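Local coordinates for putative vitamin-B12 independent methionine synthase family protein (Listeria monocytogenes, PDB 1YPX) that may transfer a methyl group from a methyltetrahydrofolate-type donor to homocysteine, possibly with the help of zinc, as cobalamin-independent enzymes do in making methionine, at residues A[226-231]-A[265-270]. Residues are numbered along the deposited sequence; the frame is centred on the assembly and turned at random.
Sequences KHKPAD and NIDGFF
A single salt bridge, K228 to D267, joins these two pieces of chain, whose nearest CA atoms, those of K228 and I266, are still 9.8 Å apart. N265 comes first, its backbone N hydrogen-bonded to OD1 of N222 on helix 213-224. Next, I266 turns its CB away from 226-231 and packs on M236.

D267 then reaches back toward the loop. K228 meets it from the opposite direction: its CG lies anti to the backbone N (chi1 -169°), and bends at chi2 and chi3 bring the ammonium round to the carboxylate. NZ donates to D267 OD2 at 2.9 Å, on the syn lone pair of that oxygen, and makes a weak second bond to D267 OD1 at 3.2 Å, so the ammonium faces both oxygens unevenly. OD2 also accepts a hydrogen bond from the backbone N of I234, which helps fix the carboxylate, while K228 NZ has a further weak bond to M232 O.

Beyond D267, G268 opens strand 268-272, and one face of the F269 ring takes the CG2 methyl of I266, three residues back, offset toward the rim. F270 follows, packing on T235, Y183 and Q185. The bridge thus lies at the surface where two parallel neighbours of the TIM-barrel-like sheet begin: the loop from helix 213-224 into strand 233-238 on one side, the start of strand 268-272 on the other.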
loop_
_atom_site.group_PDB
_atom_site.type_symbol
_atom_site.label_atom_id
_atom_site.label_comp_id
_atom_site.label_asym_id
_atom_site.label_seq_id
_atom_site.Cartn_x
_atom_site.Cartn_y
_atom_site.Cartn_z
ATOM N N LYS A 226 0.843 16.331 3.754
ATOM C CA LYS A 226 0.854 17.749 3.408
ATOM C C LYS A 226 2.195 18.181 2.816
ATOM O O LYS A 226 2.239 18.898 1.818
ATOM C CB LYS A 226 0.545 18.583 4.657
ATOM C CG LYS A 226 0.514 20.090 4.440
ATOM C CD LYS A 226 0.434 20.843 5.776
ATOM C CE LYS A 226 0.679 22.341 5.596
ATOM N NZ LYS A 226 0.922 23.040 6.898
ATOM N N HIS A 227 3.290 17.738 3.424
ATOM C CA HIS A 227 4.623 18.107 2.950
ATOM C C HIS A 227 5.230 17.034 2.047
ATOM O O HIS A 227 6.359 16.587 2.267
ATOM C CB HIS A 227 5.548 18.359 4.146
ATOM C CG HIS A 227 5.085 19.459 5.055
ATOM N ND1 HIS A 227 5.108 19.344 6.429
ATOM C CD2 HIS A 227 4.622 20.705 4.789
ATOM C CE1 HIS A 227 4.681 20.471 6.971
ATOM N NE2 HIS A 227 4.379 21.314 5.999
ATOM N N LYS A 228 4.481 16.633 1.025
ATOM C CA LYS A 228 4.928 15.611 0.081
ATOM C C LYS A 228 5.719 16.240 -1.058
ATOM O O LYS A 228 5.197 17.071 -1.804
ATOM C CB LYS A 228 3.716 14.856 -0.494
ATOM C CG LYS A 228 4.045 13.587 -1.298
ATOM C CD LYS A 228 4.020 13.780 -2.825
ATOM C CE LYS A 228 2.601 14.016 -3.357
ATOM N NZ LYS A 228 2.558 14.016 -4.849
ATOM N N PRO A 229 6.995 15.855 -1.200
ATOM C CA PRO A 229 7.868 16.371 -2.253
ATOM C C PRO A 229 7.223 16.217 -3.629
ATOM O O PRO A 229 6.417 15.310 -3.863
ATOM C CB PRO A 229 9.120 15.506 -2.122
ATOM C CG PRO A 229 9.166 15.214 -0.677
ATOM C CD PRO A 229 7.727 14.915 -0.333
ATOM N N ALA A 230 7.606 17.097 -4.544
ATOM C CA ALA A 230 7.077 17.094 -5.898
ATOM C C ALA A 230 7.367 15.818 -6.705
ATOM O O ALA A 230 6.508 15.353 -7.455
ATOM C CB ALA A 230 7.610 18.309 -6.641
ATOM N N ASP A 231 8.567 15.258 -6.558
ATOM C CA ASP A 231 8.952 14.051 -7.306
ATOM C C ASP A 231 8.616 12.731 -6.619
ATOM O O ASP A 231 9.000 11.663 -7.098
ATOM C CB ASP A 231 10.452 14.052 -7.595
ATOM C CG ASP A 231 11.281 14.090 -6.329
ATOM O OD1 ASP A 231 12.486 13.741 -6.373
ATOM O OD2 ASP A 231 10.724 14.479 -5.281
ATOM N N ASN A 265 -5.881 14.060 -1.263
ATOM C CA ASN A 265 -4.810 14.583 -2.116
ATOM C C ASN A 265 -3.729 13.571 -2.451
ATOM O O ASN A 265 -2.532 13.834 -2.303
ATOM C CB ASN A 265 -4.180 15.805 -1.461
ATOM C CG ASN A 265 -5.132 16.960 -1.407
ATOM O OD1 ASN A 265 -5.698 17.341 -2.427
ATOM N ND2 ASN A 265 -5.322 17.524 -0.225
ATOM N N ILE A 266 -4.166 12.417 -2.940
ATOM C CA ILE A 266 -3.263 11.336 -3.278
ATOM C C ILE A 266 -3.055 11.186 -4.790
ATOM O O ILE A 266 -3.920 11.540 -5.586
ATOM C CB ILE A 266 -3.781 10.040 -2.599
ATOM C CG1 ILE A 266 -2.726 9.541 -1.621
ATOM C CG2 ILE A 266 -4.144 8.982 -3.607
ATOM C CD1 ILE A 266 -3.246 8.519 -0.649
ATOM N N ASP A 267 -1.894 10.679 -5.185
ATOM C CA ASP A 267 -1.590 10.542 -6.601
ATOM C C ASP A 267 -2.318 9.426 -7.326
ATOM O O ASP A 267 -2.849 9.642 -8.409
ATOM C CB ASP A 267 -0.088 10.382 -6.780
ATOM C CG ASP A 267 0.673 11.568 -6.258
ATOM O OD1 ASP A 267 0.481 12.667 -6.824
ATOM O OD2 ASP A 267 1.446 11.408 -5.282
ATOM N N GLY A 268 -2.332 8.235 -6.743
ATOM C CA GLY A 268 -3.007 7.128 -7.370
ATOM C C GLY A 268 -3.681 6.306 -6.306
ATOM O O GLY A 268 -3.343 6.427 -5.128
ATOM N N PHE A 269 -4.620 5.460 -6.721
ATOM C CA PHE A 269 -5.381 4.588 -5.811
ATOM C C PHE A 269 -5.429 3.138 -6.315
ATOM O O PHE A 269 -5.793 2.892 -7.460
ATOM C CB PHE A 269 -6.828 5.087 -5.693
ATOM C CG PHE A 269 -7.043 6.144 -4.647
ATOM C CD1 PHE A 269 -7.031 5.815 -3.292
ATOM C CD2 PHE A 269 -7.323 7.456 -5.014
ATOM C CE1 PHE A 269 -7.305 6.783 -2.312
ATOM C CE2 PHE A 269 -7.599 8.435 -4.047
ATOM C CZ PHE A 269 -7.592 8.095 -2.691
ATOM N N PHE A 270 -5.071 2.185 -5.465
ATOM C CA PHE A 270 -5.144 0.776 -5.843
ATOM C C PHE A 270 -6.458 0.211 -5.306
ATOM O O PHE A 270 -6.574 -0.148 -4.122
ATOM C CB PHE A 270 -3.963 -0.017 -5.291
ATOM C CG PHE A 270 -2.687 0.188 -6.066
ATOM C CD1 PHE A 270 -1.985 1.394 -5.974
ATOM C CD2 PHE A 270 -2.177 -0.833 -6.875
ATOM C CE1 PHE A 270 -0.789 1.578 -6.674
ATOM C CE2 PHE A 270 -0.985 -0.670 -7.579
ATOM C CZ PHE A 270 -0.284 0.537 -7.479
#